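Local coordinates for protein 2-aminomuconate 6-semialdehyde dehydrogenase (Burkholderia cenocepacia, PDB 4U3W) that probably oxidises 2-aminomuconate 6-semialdehyde to 2-aminomuconate, as a tetrameric member of the aldehyde dehydrogenase family, at residues 280-286 with 441-447. Coordinates in Å, arbitrary orientation, origin at the centre of the assembly. Where two conformers were deposited one is given. Residue numbers count along the deposited sequence, not the author numbering.
Sequences VVFADAD and WTTQLAR
Two neighbouring parallel strands of the seven-stranded sheet, in what is the catalytic domain of the aldehyde dehydrogenase fold, end here, and the loops that leave them stay joined. Val-281 pairs with Trp-441, CA to CA 4.8 Å. Trp-441 N donates to Val-280 O (2.8 Å) and Phe-282 N to Trp-441 O (3.1 Å). Val-281 (chi1 t) and Trp-441 (chi1 m, chi2 84°) lie on the same face, with CG2 of Val-281 4.0 Å from CD1 of Trp-441. Beyond the strand, Phe-282 to Ala-285 form a type I turn closed by Ala-285 N to Phe-282 O (3.0 Å). Ala-285 CB packs on Trp-441 CB at 3.8 Å.

Asp-284, chi1 p, points toward 441-447. OD1 of Asp-284 accepts from Thr-442 OG1 (2.6 Å) and from Thr-443 N (3.2 Å). Thr-443, also p, turns its OG1 to Asp-284 O (2.7 Å). Thr-442, chi1 t, makes an ST turn, its OG1 accepting from Gln-444 N at 3.1 Å. Gln-444 is the N-cap residue of helix 445-452, which approaches two other subunits near its start.

Arg-447, in the first turn of that helix, reaches back with chi1 t, chi2 t and chi3 m. Its guanidinium lies flat on the Phe-282 ring (chi1 m), planes at 7° and centres 4.0 Å apart. CD of Arg-447 sits over the face of the Phe-282 ring, 3.5 Å from its centroid, a CH-pi contact. Glu-422 holds NH2 in a second salt bridge. The first is to Asp-284, whose OD2 accepts from both NE and NH1 of Arg-447, each at 3.1 Å.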
loop_
_atom_site.group_PDB
_atom_site.type_symbol
_atom_site.label_atom_id
_atom_site.label_comp_id
_atom_site.label_asym_id
_atom_site.label_seq_id
_atom_site.Cartn_x
_atom_site.Cartn_y
_atom_site.Cartn_z
ATOM N N VAL A 280 8.863 -30.504 9.696
ATOM C CA VAL A 280 7.898 -31.569 9.367
ATOM C C VAL A 280 8.267 -32.119 8.014
ATOM O O VAL A 280 8.453 -31.350 7.086
ATOM C CB VAL A 280 6.418 -31.052 9.361
ATOM C CG1 VAL A 280 5.430 -32.186 9.054
ATOM C CG2 VAL A 280 6.079 -30.434 10.733
ATOM N N VAL A 281 8.443 -33.434 7.934
ATOM C CA VAL A 281 8.759 -34.080 6.671
ATOM C C VAL A 281 7.669 -35.091 6.289
ATOM O O VAL A 281 7.528 -36.107 6.931
ATOM C CB VAL A 281 10.149 -34.801 6.703
ATOM C CG1 VAL A 281 10.473 -35.349 5.306
ATOM C CG2 VAL A 281 11.250 -33.791 7.143
ATOM N N PHE A 282 6.910 -34.795 5.235
ATOM C CA PHE A 282 5.899 -35.714 4.754
ATOM C C PHE A 282 6.559 -36.798 3.869
ATOM O O PHE A 282 7.615 -36.531 3.273
ATOM C CB PHE A 282 4.823 -34.928 3.977
ATOM C CG PHE A 282 3.898 -34.151 4.875
ATOM C CD1 PHE A 282 2.758 -34.755 5.406
ATOM C CD2 PHE A 282 4.198 -32.826 5.231
ATOM C CE1 PHE A 282 1.911 -34.060 6.236
ATOM C CE2 PHE A 282 3.342 -32.103 6.049
ATOM C CZ PHE A 282 2.203 -32.723 6.565
ATOM N N ALA A 283 5.936 -37.985 3.749
ATOM C CA ALA A 283 6.486 -39.063 2.914
ATOM C C ALA A 283 6.609 -38.630 1.446
ATOM O O ALA A 283 7.441 -39.166 0.724
ATOM C CB ALA A 283 5.598 -40.389 3.012
ATOM N N ASP A 284 5.812 -37.652 1.000
ATOM C CA ASP A 284 5.880 -37.210 -0.397
ATOM C C ASP A 284 6.969 -36.156 -0.640
ATOM O O ASP A 284 7.093 -35.612 -1.748
ATOM C CB ASP A 284 4.515 -36.679 -0.869
ATOM C CG ASP A 284 4.050 -35.385 -0.124
ATOM O OD1 ASP A 284 4.880 -34.510 0.200
ATOM O OD2 ASP A 284 2.817 -35.229 0.115
ATOM N N ALA A 285 7.751 -35.841 0.396
ATOM C CA ALA A 285 8.825 -34.863 0.246
ATOM C C ALA A 285 9.914 -35.378 -0.654
ATOM O O ALA A 285 10.024 -36.588 -0.860
ATOM C CB ALA A 285 9.432 -34.456 1.653
ATOM N N ASP A 286 10.703 -34.452 -1.192
ATOM C CA ASP A 286 11.960 -34.783 -1.858
ATOM C C ASP A 286 12.923 -35.261 -0.779
ATOM O O ASP A 286 13.386 -34.468 0.010
ATOM C CB ASP A 286 12.490 -33.545 -2.618
ATOM C CG ASP A 286 13.868 -33.764 -3.297
ATOM O OD1 ASP A 286 14.700 -34.605 -2.871
ATOM O OD2 ASP A 286 14.141 -33.022 -4.261
ATOM N N TRP A 441 8.356 -29.940 4.660
ATOM C CA TRP A 441 8.916 -30.533 3.465
ATOM C C TRP A 441 7.841 -31.384 2.799
ATOM O O TRP A 441 7.379 -32.380 3.380
ATOM C CB TRP A 441 10.176 -31.379 3.784
ATOM C CG TRP A 441 11.244 -30.512 4.295
ATOM C CD1 TRP A 441 11.407 -30.096 5.588
ATOM C CD2 TRP A 441 12.293 -29.892 3.531
ATOM N NE1 TRP A 441 12.498 -29.250 5.677
ATOM C CE2 TRP A 441 13.041 -29.088 4.424
ATOM C CE3 TRP A 441 12.659 -29.928 2.181
ATOM C CZ2 TRP A 441 14.154 -28.321 4.008
ATOM C CZ3 TRP A 441 13.751 -29.183 1.773
ATOM C CH2 TRP A 441 14.494 -28.399 2.682
ATOM N N THR A 442 7.422 -30.958 1.602
ATOM C CA THR A 442 6.422 -31.684 0.808
ATOM C C THR A 442 6.532 -31.259 -0.657
ATOM O O THR A 442 6.899 -30.116 -0.935
ATOM C CB THR A 442 4.979 -31.401 1.325
ATOM O OG1 THR A 442 4.014 -32.092 0.521
ATOM C CG2 THR A 442 4.706 -29.902 1.309
ATOM N N THR A 443 6.199 -32.158 -1.582
ATOM C CA THR A 443 6.105 -31.750 -2.982
ATOM C C THR A 443 4.656 -31.429 -3.398
ATOM O O THR A 443 4.407 -31.095 -4.571
ATOM C CB THR A 443 6.618 -32.859 -3.926
ATOM O OG1 THR A 443 5.889 -34.038 -3.635
ATOM C CG2 THR A 443 8.098 -33.143 -3.706
ATOM N N GLN A 444 3.693 -31.540 -2.476
ATOM C CA GLN A 444 2.295 -31.372 -2.874
ATOM C C GLN A 444 1.796 -29.946 -2.719
ATOM O O GLN A 444 1.964 -29.285 -1.651
ATOM C CB GLN A 444 1.411 -32.347 -2.094
ATOM C CG GLN A 444 1.707 -33.783 -2.456
ATOM C CD GLN A 444 1.314 -34.181 -3.874
ATOM O OE1 GLN A 444 0.122 -34.199 -4.238
ATOM N NE2 GLN A 444 2.321 -34.571 -4.675
ATOM N N LEU A 445 1.211 -29.445 -3.804
ATOM C CA LEU A 445 0.727 -28.058 -3.879
ATOM C C LEU A 445 -0.285 -27.695 -2.789
ATOM O O LEU A 445 -0.057 -26.779 -1.996
ATOM C CB LEU A 445 0.096 -27.786 -5.267
ATOM C CG LEU A 445 -0.521 -26.393 -5.488
ATOM C CD1 LEU A 445 0.549 -25.235 -5.483
ATOM C CD2 LEU A 445 -1.302 -26.428 -6.819
ATOM N N ALA A 446 -1.392 -28.430 -2.731
ATOM C CA ALA A 446 -2.444 -28.129 -1.769
ATOM C C ALA A 446 -1.939 -28.278 -0.321
ATOM O O ALA A 446 -2.148 -27.393 0.524
ATOM C CB ALA A 446 -3.667 -29.026 -2.027
ATOM N N ARG A 447 -1.264 -29.384 -0.062
ATOM C CA ARG A 447 -0.745 -29.644 1.259
ATOM C C ARG A 447 0.204 -28.542 1.797
ATOM O O ARG A 447 0.093 -28.127 2.974
ATOM C CB ARG A 447 -0.012 -30.979 1.275
ATOM C CG ARG A 447 0.280 -31.342 2.672
ATOM C CD ARG A 447 1.500 -32.192 2.840
ATOM N NE ARG A 447 1.415 -33.557 2.349
ATOM C CZ ARG A 447 0.558 -34.489 2.751
ATOM N NH1 ARG A 447 0.654 -35.716 2.263
ATOM N NH2 ARG A 447 -0.411 -34.205 3.605
#